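Local coordinates for protein lectin (Pleurotus ostreatus, PDB 6T0Q) that binds N-acetyl-D-galactosamine and probably other galactose-type sugars, and carries calcium ions at two separate sites, at residues I43-S51 against L119-I127; K65-A75 against M128-T139. All coordinates share one frame; numbering follows the deposited sequence.

Interaction 1 (I43-S51 against L119-I127); sequences IPGGSNIIS and LVANSPAGI. With CA (calcium ion), chain F.
A G1 beta bulge in the calcium loop, where Asn122 and Ser123 both face Asn48, joins the loop before strand 51-60 to the loop that leads into strand 126-135, the two running antiparallel. The type II turn from Val120 to Ser123 supplies the bulge, with Asn122 in its positive-phi position. Asn48 N donates to Ser123 O over 2.8 Å, and a weak bond returns from Ser123 N to Asn48 O. One residue further along, the CA of Pro124 points its hydrogen at Gly46 O, 3.3 Å away. The same Gly46 O also receives a weak bond from Asn48 ND2, 2.9 Å, so the amide is folded back along its own loop.

Ser123 and Pro124 also carry the metal. Ser123 OG is turned between its backbone N and carbonyl carbon (chi1 76°), where it hydrogen-bonds Val120 O at 2.6 Å and binds calcium at 2.5 Å. Pro124 O is a second ligand at 2.5 Å, and a water is another; Asp77, Asp78 and Asn118 complete the shell. The 43-51 loop touches the second shell: Ile49 O accepts from Asn118 ND2, while Asn118 OD1 is on the metal.

Toward the solvent, side chains of exposed residues add to the contact. Ser47 OG, anti to its own N (chi1 166°), lies against Asn122 CA at 3.1 Å, while Ile50 runs alongside the turn, its CG1 3.4 Å from Ala121 N and its CD1 packing against the CB of Ala121.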
ATOM      1  N   ILE A  43     -25.350  21.075 -44.643  1.00 23.69           N
ATOM      2  CA  ILE A  43     -24.054  21.498 -45.165  1.00 21.53           C
ATOM      3  C   ILE A  43     -23.004  21.221 -44.092  1.00 20.32           C
ATOM      4  O   ILE A  43     -23.080  21.820 -43.006  1.00 21.41           O
ATOM      5  CB  ILE A  43     -24.049  22.981 -45.548  1.00 23.30           C
ATOM      6  CG1 ILE A  43     -25.088  23.273 -46.636  1.00 20.75           C
ATOM      7  CG2 ILE A  43     -22.654  23.391 -46.022  1.00 21.08           C
ATOM      8  CD1 ILE A  43     -25.204  24.796 -46.926  1.00 24.54           C
ATOM      9  N   PRO A  44     -22.035  20.341 -44.339  1.00 21.94           N
ATOM     10  CA  PRO A  44     -20.991  20.084 -43.335  1.00 21.48           C
ATOM     11  C   PRO A  44     -20.131  21.324 -43.136  1.00 23.22           C
ATOM     12  O   PRO A  44     -19.725  21.978 -44.096  1.00 22.23           O
ATOM     13  CB  PRO A  44     -20.190  18.919 -43.930  1.00 25.02           C
ATOM     14  CG  PRO A  44     -20.492  18.930 -45.404  1.00 29.04           C
ATOM     15  CD  PRO A  44     -21.864  19.534 -45.561  1.00 24.07           C
ATOM     16  N   GLY A  45     -19.871  21.658 -41.877  1.00 18.67           N
ATOM     17  CA  GLY A  45     -19.155  22.894 -41.624  1.00 20.06           C
ATOM     18  C   GLY A  45     -19.974  24.143 -41.858  1.00 21.49           C
ATOM     19  O   GLY A  45     -19.420  25.249 -41.852  1.00 20.50           O
ATOM     20  N   GLY A  46     -21.284  24.003 -42.053  1.00 19.28           N
ATOM     21  CA  GLY A  46     -22.138  25.152 -42.264  1.00 20.31           C
ATOM     22  C   GLY A  46     -22.572  25.809 -40.967  1.00 21.88           C
ATOM     23  O   GLY A  46     -22.163  25.438 -39.867  1.00 20.02           O
ATOM     24  N   SER A  47     -23.422  26.824 -41.130  1.00 18.31           N
ATOM     25  CA  SER A  47     -23.985  27.581 -40.017  1.00 22.19           C
ATOM     26  C   SER A  47     -24.857  26.702 -39.120  1.00 25.38           C
ATOM     27  O   SER A  47     -25.776  26.028 -39.598  1.00 24.54           O
ATOM     28  CB  SER A  47     -24.816  28.735 -40.598  1.00 27.23           C
ATOM     29  OG  SER A  47     -25.645  29.322 -39.625  1.00 35.76           O
ATOM     30  N   ASN A  48     -24.586  26.724 -37.813  1.00 18.93           N
ATOM     31  CA  ASN A  48     -25.372  25.971 -36.844  1.00 22.35           C
ATOM     32  C   ASN A  48     -25.862  26.874 -35.718  1.00 26.11           C
ATOM     33  O   ASN A  48     -25.251  27.897 -35.398  1.00 21.35           O
ATOM     34  CB  ASN A  48     -24.572  24.801 -36.252  1.00 21.97           C
ATOM     35  CG  ASN A  48     -24.528  23.613 -37.190  1.00 27.05           C
ATOM     36  OD1 ASN A  48     -25.390  22.742 -37.136  1.00 21.15           O
ATOM     37  ND2 ASN A  48     -23.551  23.598 -38.084  1.00 20.58           N
ATOM     38  N   ILE A  49     -26.959  26.455 -35.088  1.00 23.60           N
ATOM     39  CA  ILE A  49     -27.544  27.231 -33.998  1.00 28.36           C
ATOM     40  C   ILE A  49     -26.782  26.970 -32.702  1.00 29.14           C
ATOM     41  O   ILE A  49     -26.128  25.942 -32.522  1.00 24.23           O
ATOM     42  CB  ILE A  49     -29.038  26.904 -33.824  1.00 28.55           C
ATOM     43  CG1 ILE A  49     -29.206  25.429 -33.429  1.00 27.12           C
ATOM     44  CG2 ILE A  49     -29.825  27.261 -35.092  1.00 29.76           C
ATOM     45  CD1 ILE A  49     -30.615  25.060 -32.943  1.00 34.52           C
ATOM     46  N   ILE A  50     -26.894  27.923 -31.772  1.00 23.82           N
ATOM     47  CA  ILE A  50     -26.404  27.703 -30.417  1.00 24.37           C
ATOM     48  C   ILE A  50     -27.152  26.526 -29.818  1.00 27.37           C
ATOM     49  O   ILE A  50     -28.388  26.493 -29.818  1.00 26.09           O
ATOM     50  CB  ILE A  50     -26.569  28.978 -29.575  1.00 27.92           C
ATOM     51  CG1 ILE A  50     -25.645  30.083 -30.102  1.00 23.32           C
ATOM     52  CG2 ILE A  50     -26.283  28.694 -28.110  1.00 29.79           C
ATOM     53  CD1 ILE A  50     -25.873  31.457 -29.426  1.00 32.47           C
ATOM     54  N   SER A  51     -26.409  25.544 -29.313  1.00 24.17           N
ATOM     55  CA  SER A  51     -27.022  24.283 -28.916  1.00 25.45           C
ATOM     56  C   SER A  51     -25.975  23.388 -28.270  1.00 26.44           C
ATOM     57  O   SER A  51     -24.770  23.544 -28.493  1.00 25.29           O
ATOM     58  CB  SER A  51     -27.647  23.567 -30.118  1.00 25.40           C
ATOM     59  OG  SER A  51     -26.710  23.458 -31.178  1.00 25.95           O
ATOM     60  N   LEU A 119     -21.366  27.435 -29.166  1.00 23.83           N
ATOM     61  CA  LEU A 119     -21.601  28.631 -28.372  1.00 25.75           C
ATOM     62  C   LEU A 119     -21.944  29.858 -29.204  1.00 25.61           C
ATOM     63  O   LEU A 119     -22.415  30.851 -28.643  1.00 24.54           O
ATOM     64  CB  LEU A 119     -20.362  28.953 -27.516  1.00 24.13           C
ATOM     65  CG  LEU A 119     -20.047  27.903 -26.451  1.00 26.84           C
ATOM     66  CD1 LEU A 119     -18.716  28.207 -25.765  1.00 35.07           C
ATOM     67  CD2 LEU A 119     -21.180  27.862 -25.439  1.00 31.81           C
ATOM     68  N   VAL A 120     -21.721  29.823 -30.513  1.00 24.57           N
ATOM     69  CA  VAL A 120     -21.777  31.019 -31.342  1.00 24.33           C
ATOM     70  C   VAL A 120     -22.804  30.787 -32.439  1.00 25.38           C
ATOM     71  O   VAL A 120     -22.704  29.809 -33.192  1.00 23.90           O
ATOM     72  CB  VAL A 120     -20.399  31.357 -31.930  1.00 21.73           C
ATOM     73  CG1 VAL A 120     -20.499  32.550 -32.870  1.00 23.95           C
ATOM     74  CG2 VAL A 120     -19.394  31.641 -30.790  1.00 25.92           C
ATOM     75  N   ALA A 121     -23.789  31.682 -32.528  1.00 24.33           N
ATOM     76  CA  ALA A 121     -24.846  31.528 -33.523  1.00 26.11           C
ATOM     77  C   ALA A 121     -24.275  31.649 -34.932  1.00 24.22           C
ATOM     78  O   ALA A 121     -23.302  32.366 -35.172  1.00 23.87           O
ATOM     79  CB  ALA A 121     -25.943  32.577 -33.308  1.00 31.48           C
ATOM     80  N   ASN A 122     -24.886  30.919 -35.866  1.00 23.32           N
ATOM     81  CA  ASN A 122     -24.529  30.944 -37.282  1.00 23.34           C
ATOM     82  C   ASN A 122     -23.102  30.477 -37.536  1.00 16.33           C
ATOM     83  O   ASN A 122     -22.515  30.840 -38.555  1.00 19.55           O
ATOM     84  CB  ASN A 122     -24.713  32.341 -37.900  1.00 22.56           C
ATOM     85  CG  ASN A 122     -26.104  32.903 -37.677  1.00 30.69           C
ATOM     86  OD1 ASN A 122     -27.100  32.211 -37.876  1.00 28.25           O
ATOM     87  ND2 ASN A 122     -26.175  34.160 -37.247  1.00 29.14           N
ATOM     88  N   SER A 123     -22.528  29.667 -36.651  1.00 20.47           N
ATOM     89  CA  SER A 123     -21.139  29.253 -36.776  1.00 22.38           C
ATOM     90  C   SER A 123     -21.067  27.737 -36.932  1.00 20.17           C
ATOM     91  O   SER A 123     -22.031  27.030 -36.619  1.00 19.93           O
ATOM     92  CB  SER A 123     -20.319  29.695 -35.550  1.00 19.39           C
ATOM     93  OG  SER A 123     -20.580  28.861 -34.429  1.00 21.66           O
ATOM     94  N   PRO A 124     -19.953  27.202 -37.432  1.00 20.37           N
ATOM     95  CA  PRO A 124     -19.841  25.743 -37.560  1.00 22.49           C
ATOM     96  C   PRO A 124     -19.798  25.083 -36.188  1.00 23.83           C
ATOM     97  O   PRO A 124     -19.501  25.715 -35.175  1.00 20.54           O
ATOM     98  CB  PRO A 124     -18.530  25.534 -38.330  1.00 22.61           C
ATOM     99  CG  PRO A 124     -17.765  26.812 -38.191  1.00 22.35           C
ATOM    100  CD  PRO A 124     -18.775  27.913 -37.975  1.00 18.74           C
ATOM    101  N   ALA A 125     -20.120  23.792 -36.161  1.00 17.62           N
ATOM    102  CA  ALA A 125     -20.126  23.034 -34.913  1.00 20.49           C
ATOM    103  C   ALA A 125     -19.581  21.642 -35.176  1.00 19.05           C
ATOM    104  O   ALA A 125     -19.899  21.034 -36.199  1.00 17.01           O
ATOM    105  CB  ALA A 125     -21.547  22.921 -34.323  1.00 17.12           C
ATOM    106  N   GLY A 126     -18.778  21.128 -34.252  1.00 19.94           N
ATOM    107  CA  GLY A 126     -18.212  19.809 -34.466  1.00 21.69           C
ATOM    108  C   GLY A 126     -17.395  19.305 -33.298  1.00 23.01           C
ATOM    109  O   GLY A 126     -16.863  20.097 -32.511  1.00 21.01           O
ATOM    110  N   ILE A 127     -17.307  17.986 -33.154  1.00 17.75           N
ATOM    111  CA  ILE A 127     -16.382  17.380 -32.209  1.00 16.68           C
ATOM    112  C   ILE A 127     -15.552  16.357 -32.967  1.00 19.90           C
ATOM    113  O   ILE A 127     -16.013  15.742 -33.936  1.00 18.85           O
ATOM    114  CB  ILE A 127     -17.084  16.721 -30.992  1.00 24.14           C
ATOM    115  CG1 ILE A 127     -18.016  15.616 -31.446  1.00 30.13           C
ATOM    116  CG2 ILE A 127     -17.832  17.772 -30.134  1.00 25.83           C
ATOM    117  CD1 ILE A 127     -18.419  14.668 -30.331  1.00 36.88           C
TER
HETATM  118 CA    CA F 403     -19.093  27.209 -33.195  1.00 28.90          CA
HETATM  119  O   HOH W   1     -17.597  29.427 -32.659  1.00 28.47           O

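Interaction 2 (K65-A75 against M128-T139)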
ATOM      1  N   LYS A  65      -8.836 -10.598 -26.792  1.00 57.68           N
ATOM      2  CA  LYS A  65      -8.027  -9.741 -25.932  1.00 55.34           C
ATOM      3  C   LYS A  65      -8.925  -8.797 -25.148  1.00 47.26           C
ATOM      4  O   LYS A  65     -10.098  -8.594 -25.476  1.00 40.54           O
ATOM      5  CB  LYS A  65      -7.001  -8.936 -26.735  1.00 51.59           C
ATOM      6  CG  LYS A  65      -7.588  -8.229 -27.933  1.00 42.38           C
ATOM      7  CD  LYS A  65      -6.562  -7.319 -28.558  1.00 44.27           C
ATOM      8  CE  LYS A  65      -6.275  -7.668 -29.993  1.00 45.14           C
ATOM      9  NZ  LYS A  65      -5.660  -6.497 -30.674  1.00 41.93           N
ATOM     10  N   CYS A  66      -8.341  -8.211 -24.105  1.00 37.96           N
ATOM     11  CA  CYS A  66      -9.030  -7.300 -23.207  1.00 29.38           C
ATOM     12  C   CYS A  66      -8.450  -5.904 -23.360  1.00 30.72           C
ATOM     13  O   CYS A  66      -7.228  -5.738 -23.428  1.00 22.83           O
ATOM     14  CB  CYS A  66      -8.882  -7.733 -21.743  1.00 38.67           C
ATOM     15  SG  CYS A  66      -9.748  -9.256 -21.274  1.00 58.24           S
ATOM     16  N   SER A  67      -9.319  -4.906 -23.386  1.00 23.10           N
ATOM     17  CA  SER A  67      -8.854  -3.532 -23.345  1.00 27.38           C
ATOM     18  C   SER A  67      -8.450  -3.182 -21.919  1.00 29.87           C
ATOM     19  O   SER A  67      -9.046  -3.665 -20.948  1.00 26.87           O
ATOM     20  CB  SER A  67      -9.935  -2.583 -23.850  1.00 31.09           C
ATOM     21  OG  SER A  67     -11.190  -2.910 -23.298  1.00 48.00           O
ATOM     22  N   VAL A  68      -7.415  -2.362 -21.797  1.00 25.60           N
ATOM     23  CA  VAL A  68      -6.835  -2.000 -20.509  1.00 25.94           C
ATOM     24  C   VAL A  68      -7.004  -0.509 -20.223  1.00 21.97           C
ATOM     25  O   VAL A  68      -7.521  -0.121 -19.175  1.00 23.11           O
ATOM     26  CB  VAL A  68      -5.348  -2.410 -20.447  1.00 24.93           C
ATOM     27  CG1 VAL A  68      -4.713  -1.939 -19.129  1.00 26.11           C
ATOM     28  CG2 VAL A  68      -5.205  -3.918 -20.622  1.00 29.20           C
ATOM     29  N   CYS A  69      -6.571   0.340 -21.148  1.00 20.87           N
ATOM     30  CA  CYS A  69      -6.621   1.779 -20.936  1.00 19.85           C
ATOM     31  C   CYS A  69      -6.531   2.454 -22.295  1.00 23.38           C
ATOM     32  O   CYS A  69      -6.285   1.801 -23.313  1.00 22.55           O
ATOM     33  CB  CYS A  69      -5.495   2.240 -19.999  1.00 28.30           C
ATOM     34  SG  CYS A  69      -3.829   1.771 -20.532  1.00 35.83           S
ATOM     35  N   ALA A  70      -6.748   3.775 -22.305  1.00 21.14           N
ATOM     36  CA  ALA A  70      -6.800   4.524 -23.556  1.00 22.74           C
ATOM     37  C   ALA A  70      -6.105   5.863 -23.410  1.00 22.74           C
ATOM     38  O   ALA A  70      -6.195   6.508 -22.361  1.00 20.01           O
ATOM     39  CB  ALA A  70      -8.238   4.794 -24.022  1.00 20.31           C
ATOM     40  N   THR A  71      -5.429   6.272 -24.484  1.00 21.04           N
ATOM     41  CA  THR A  71      -4.961   7.637 -24.672  1.00 21.64           C
ATOM     42  C   THR A  71      -5.957   8.340 -25.587  1.00 22.81           C
ATOM     43  O   THR A  71      -6.241   7.846 -26.682  1.00 22.48           O
ATOM     44  CB  THR A  71      -3.565   7.647 -25.289  1.00 24.93           C
ATOM     45  OG1 THR A  71      -2.646   6.995 -24.403  1.00 26.78           O
ATOM     46  CG2 THR A  71      -3.107   9.070 -25.557  1.00 22.89           C
ATOM     47  N   ILE A  72      -6.499   9.468 -25.141  1.00 18.28           N
ATOM     48  CA  ILE A  72      -7.551  10.165 -25.879  1.00 20.01           C
ATOM     49  C   ILE A  72      -7.063  11.553 -26.264  1.00 21.14           C
ATOM     50  O   ILE A  72      -6.437  12.244 -25.450  1.00 21.42           O
ATOM     51  CB  ILE A  72      -8.846  10.248 -25.041  1.00 21.74           C
ATOM     52  CG1 ILE A  72      -9.393   8.836 -24.778  1.00 21.84           C
ATOM     53  CG2 ILE A  72      -9.903  11.142 -25.722  1.00 20.12           C
ATOM     54  CD1 ILE A  72     -10.376   8.760 -23.614  1.00 22.23           C
ATOM     55  N   VAL A  73      -7.341  11.966 -27.503  1.00 15.88           N
ATOM     56  CA  VAL A  73      -7.178  13.360 -27.914  1.00 17.08           C
ATOM     57  C   VAL A  73      -8.510  13.827 -28.477  1.00 20.42           C
ATOM     58  O   VAL A  73      -9.083  13.157 -29.343  1.00 18.37           O
ATOM     59  CB  VAL A  73      -6.055  13.547 -28.953  1.00 21.21           C
ATOM     60  CG1 VAL A  73      -6.009  15.020 -29.411  1.00 15.37           C
ATOM     61  CG2 VAL A  73      -4.688  13.128 -28.366  1.00 18.23           C
ATOM     62  N   VAL A  74      -9.003  14.970 -27.991  1.00 16.47           N
ATOM     63  CA  VAL A  74     -10.331  15.451 -28.371  1.00 17.76           C
ATOM     64  C   VAL A  74     -10.254  16.944 -28.679  1.00 21.90           C
ATOM     65  O   VAL A  74      -9.504  17.688 -28.036  1.00 18.91           O
ATOM     66  CB  VAL A  74     -11.382  15.139 -27.277  1.00 20.81           C
ATOM     67  CG1 VAL A  74     -10.962  15.715 -25.920  1.00 22.38           C
ATOM     68  CG2 VAL A  74     -12.764  15.655 -27.690  1.00 17.26           C
ATOM     69  N   ALA A  75     -11.006  17.374 -29.693  1.00 18.52           N
ATOM     70  CA  ALA A  75     -11.093  18.776 -30.074  1.00 18.74           C
ATOM     71  C   ALA A  75     -12.548  19.106 -30.357  1.00 22.59           C
ATOM     72  O   ALA A  75     -13.347  18.223 -30.682  1.00 19.85           O
ATOM     73  CB  ALA A  75     -10.236  19.082 -31.308  1.00 15.80           C
ATOM     74  N   MET A 128     -14.320  16.176 -32.514  1.00 18.33           N
ATOM     75  CA  MET A 128     -13.398  15.227 -33.113  1.00 19.42           C
ATOM     76  C   MET A 128     -12.600  14.576 -31.998  1.00 19.54           C
ATOM     77  O   MET A 128     -12.152  15.261 -31.078  1.00 21.22           O
ATOM     78  CB  MET A 128     -12.444  15.915 -34.104  1.00 18.33           C
ATOM     79  CG  MET A 128     -11.216  15.060 -34.465  1.00 22.39           C
ATOM     80  SD  MET A 128     -10.048  15.889 -35.573  1.00 24.35           S
ATOM     81  CE  MET A 128     -10.841  15.590 -37.138  1.00 19.45           C
ATOM     82  N   ALA A 129     -12.441  13.254 -32.066  1.00 17.82           N
ATOM     83  CA  ALA A 129     -11.638  12.562 -31.070  1.00 20.10           C
ATOM     84  C   ALA A 129     -10.978  11.344 -31.698  1.00 22.11           C
ATOM     85  O   ALA A 129     -11.503  10.756 -32.644  1.00 18.89           O
ATOM     86  CB  ALA A 129     -12.477  12.137 -29.859  1.00 17.30           C
ATOM     87  N   SER A 130      -9.793  11.011 -31.185  1.00 19.06           N
ATOM     88  CA  SER A 130      -9.162   9.711 -31.359  1.00 18.93           C
ATOM     89  C   SER A 130      -9.032   9.050 -30.001  1.00 20.12           C
ATOM     90  O   SER A 130      -8.653   9.697 -29.019  1.00 19.56           O
ATOM     91  CB  SER A 130      -7.752   9.794 -31.988  1.00 24.37           C
ATOM     92  OG  SER A 130      -7.833   9.902 -33.398  1.00 37.37           O
ATOM     93  N   ILE A 131      -9.302   7.756 -29.970  1.00 18.36           N
ATOM     94  CA  ILE A 131      -9.230   6.945 -28.762  1.00 20.50           C
ATOM     95  C   ILE A 131      -8.262   5.813 -29.075  1.00 22.17           C
ATOM     96  O   ILE A 131      -8.615   4.870 -29.792  1.00 20.59           O
ATOM     97  CB  ILE A 131     -10.610   6.409 -28.364  1.00 20.72           C
ATOM     98  CG1 ILE A 131     -11.607   7.568 -28.255  1.00 19.46           C
ATOM     99  CG2 ILE A 131     -10.528   5.581 -27.079  1.00 21.84           C
ATOM    100  CD1 ILE A 131     -13.059   7.110 -28.370  1.00 21.00           C
ATOM    101  N   LEU A 132      -7.037   5.904 -28.571  1.00 18.02           N
ATOM    102  CA  LEU A 132      -6.048   4.857 -28.792  1.00 19.88           C
ATOM    103  C   LEU A 132      -6.128   3.883 -27.621  1.00 22.36           C
ATOM    104  O   LEU A 132      -5.685   4.201 -26.510  1.00 21.41           O
ATOM    105  CB  LEU A 132      -4.646   5.440 -28.939  1.00 21.79           C
ATOM    106  CG  LEU A 132      -3.498   4.430 -29.075  1.00 22.32           C
ATOM    107  CD1 LEU A 132      -3.696   3.535 -30.291  1.00 20.13           C
ATOM    108  CD2 LEU A 132      -2.168   5.168 -29.165  1.00 20.11           C
ATOM    109  N   VAL A 133      -6.692   2.704 -27.872  1.00 20.98           N
ATOM    110  CA  VAL A 133      -6.928   1.698 -26.838  1.00 24.27           C
ATOM    111  C   VAL A 133      -5.728   0.763 -26.780  1.00 25.82           C
ATOM    112  O   VAL A 133      -5.288   0.246 -27.808  1.00 24.72           O
ATOM    113  CB  VAL A 133      -8.217   0.906 -27.127  1.00 24.40           C
ATOM    114  CG1 VAL A 133      -8.345  -0.291 -26.174  1.00 20.98           C
ATOM    115  CG2 VAL A 133      -9.446   1.806 -27.035  1.00 21.06           C
ATOM    116  N   HIS A 134      -5.211   0.527 -25.579  1.00 22.84           N
ATOM    117  CA  HIS A 134      -4.154  -0.453 -25.362  1.00 22.62           C
ATOM    118  C   HIS A 134      -4.761  -1.721 -24.780  1.00 25.32           C
ATOM    119  O   HIS A 134      -5.578  -1.650 -23.855  1.00 23.95           O
ATOM    120  CB  HIS A 134      -3.084   0.116 -24.440  1.00 27.50           C
ATOM    121  CG  HIS A 134      -2.503   1.393 -24.952  1.00 38.05           C
ATOM    122  ND1 HIS A 134      -1.543   1.424 -25.940  1.00 40.77           N
ATOM    123  CD2 HIS A 134      -2.792   2.683 -24.662  1.00 39.90           C
ATOM    124  CE1 HIS A 134      -1.242   2.681 -26.214  1.00 41.91           C
ATOM    125  NE2 HIS A 134      -1.986   3.465 -25.453  1.00 40.45           N
ATOM    126  N   PHE A 135      -4.376  -2.869 -25.337  1.00 24.17           N
ATOM    127  CA  PHE A 135      -4.938  -4.161 -24.971  1.00 27.04           C
ATOM    128  C   PHE A 135      -3.981  -4.941 -24.067  1.00 25.40           C
ATOM    129  O   PHE A 135      -2.797  -4.622 -23.945  1.00 24.05           O
ATOM    130  CB  PHE A 135      -5.264  -4.968 -26.231  1.00 27.33           C
ATOM    131  CG  PHE A 135      -6.279  -4.306 -27.125  1.00 25.63           C
ATOM    132  CD1 PHE A 135      -7.625  -4.294 -26.778  1.00 26.79           C
ATOM    133  CD2 PHE A 135      -5.893  -3.700 -28.310  1.00 27.04           C
ATOM    134  CE1 PHE A 135      -8.563  -3.687 -27.590  1.00 27.68           C
ATOM    135  CE2 PHE A 135      -6.833  -3.092 -29.136  1.00 25.05           C
ATOM    136  CZ  PHE A 135      -8.162  -3.081 -28.774  1.00 26.96           C
ATOM    137  N   SER A 136      -4.519  -5.987 -23.431  1.00 25.32           N
ATOM    138  CA  SER A 136      -3.759  -6.751 -22.443  1.00 27.44           C
ATOM    139  C   SER A 136      -2.535  -7.446 -23.033  1.00 32.81           C
ATOM    140  O   SER A 136      -1.596  -7.748 -22.288  1.00 29.03           O
ATOM    141  CB  SER A 136      -4.669  -7.789 -21.781  1.00 26.13           C
ATOM    142  OG  SER A 136      -5.345  -8.555 -22.761  1.00 28.29           O
ATOM    143  N   ASP A 137      -2.500  -7.681 -24.343  1.00 30.46           N
ATOM    144  CA  ASP A 137      -1.382  -8.383 -24.963  1.00 28.24           C
ATOM    145  C   ASP A 137      -0.322  -7.443 -25.519  1.00 30.19           C
ATOM    146  O   ASP A 137       0.597  -7.899 -26.203  1.00 31.40           O
ATOM    147  CB  ASP A 137      -1.881  -9.324 -26.072  1.00 35.26           C
ATOM    148  CG  ASP A 137      -2.545  -8.582 -27.234  1.00 35.92           C
ATOM    149  OD1 ASP A 137      -2.678  -7.338 -27.175  1.00 30.93           O
ATOM    150  OD2 ASP A 137      -2.940  -9.249 -28.209  1.00 33.59           O
ATOM    151  N   GLY A 138      -0.410  -6.147 -25.237  1.00 25.73           N
ATOM    152  CA  GLY A 138       0.582  -5.226 -25.744  1.00 27.90           C
ATOM    153  C   GLY A 138       0.267  -4.622 -27.096  1.00 26.34           C
ATOM    154  O   GLY A 138       1.017  -3.752 -27.552  1.00 28.59           O
ATOM    155  N   THR A 139      -0.808  -5.040 -27.751  1.00 28.16           N
ATOM    156  CA  THR A 139      -1.212  -4.376 -28.984  1.00 29.75           C
ATOM    157  C   THR A 139      -2.083  -3.157 -28.664  1.00 31.38           C
ATOM    158  O   THR A 139      -2.466  -2.915 -27.519  1.00 23.73           O
ATOM    159  CB  THR A 139      -1.957  -5.344 -29.901  1.00 30.01           C
ATOM    160  OG1 THR A 139      -3.187  -5.745 -29.287  1.00 28.96           O
ATOM    161  CG2 THR A 139      -1.100  -6.594 -30.191  1.00 33.79           C
TER
HETATM  162  O   HOH W   2      -0.666   5.879 -25.976  1.00 26.87           O
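Lys65 lies over Phe135 at one end of this contact. Its CD stands 3.7 Å from the ring centroid in a CH-pi contact, and Val133 CG1 packs on the opposite face. Bent at chi3 (121°), the lysine carries NZ to an off-centre cation-pi position and into a hydrogen bond with Thr139 OG1, 2.9 Å away. That hydroxyl in turn donates to the syn lone pair of Asp137 OD1, which also accepts from Thr139 N in an Asx turn.

Backbone bonds run from Ser136 N and Cys66 O to the Ala75-Met128 pair, an antiparallel ladder between the two central strands of a four-stranded sheet of the first beta-sandwich. A classic bulge interrupts the register: Val68 N donates to His134 O, while His134 N reaches Cys69 O almost straight, with 174° at the hydrogen.

Apolar contacts gather on one face, where Ile72 CG1 meets Ile131 CG2 at 4.1 Å and Val74 CB meets Ala129 CB at the same distance; Phe82 of strand 79-84 covers Ile72, Val74 and Ala129.

On the face carrying Thr71 and His134 a water joins their side chains. It is 2.8 Å from Thr71 OG1 and 2.8 Å from His134 NE2, lying in the plane of the imidazole.

Overall arrangement
From the N-terminal side the chain passes through 43-51, builds strand 51-60 and enters 65-75, the first half of interaction 2. After strands 79-84, 87-94, 98-104 and 109-118 it reaches 119-127, closing interaction 1, and runs straight on into 128-139, closing interaction 2. The segments therefore alternate, and the two long loops cross. Both contacts use strand 126-135: its start emerges from the calcium loop, and the rest lies beside strand 67-76, with Ile127 touching Ala75 where they join. Interaction 1 sits at the metal-bearing tip, interaction 2 in the sheet that strand 126-135 enters, their centres 29 Å apart, and the disulfide from Cys69 to Cys231 ties that sheet to strand 229-239.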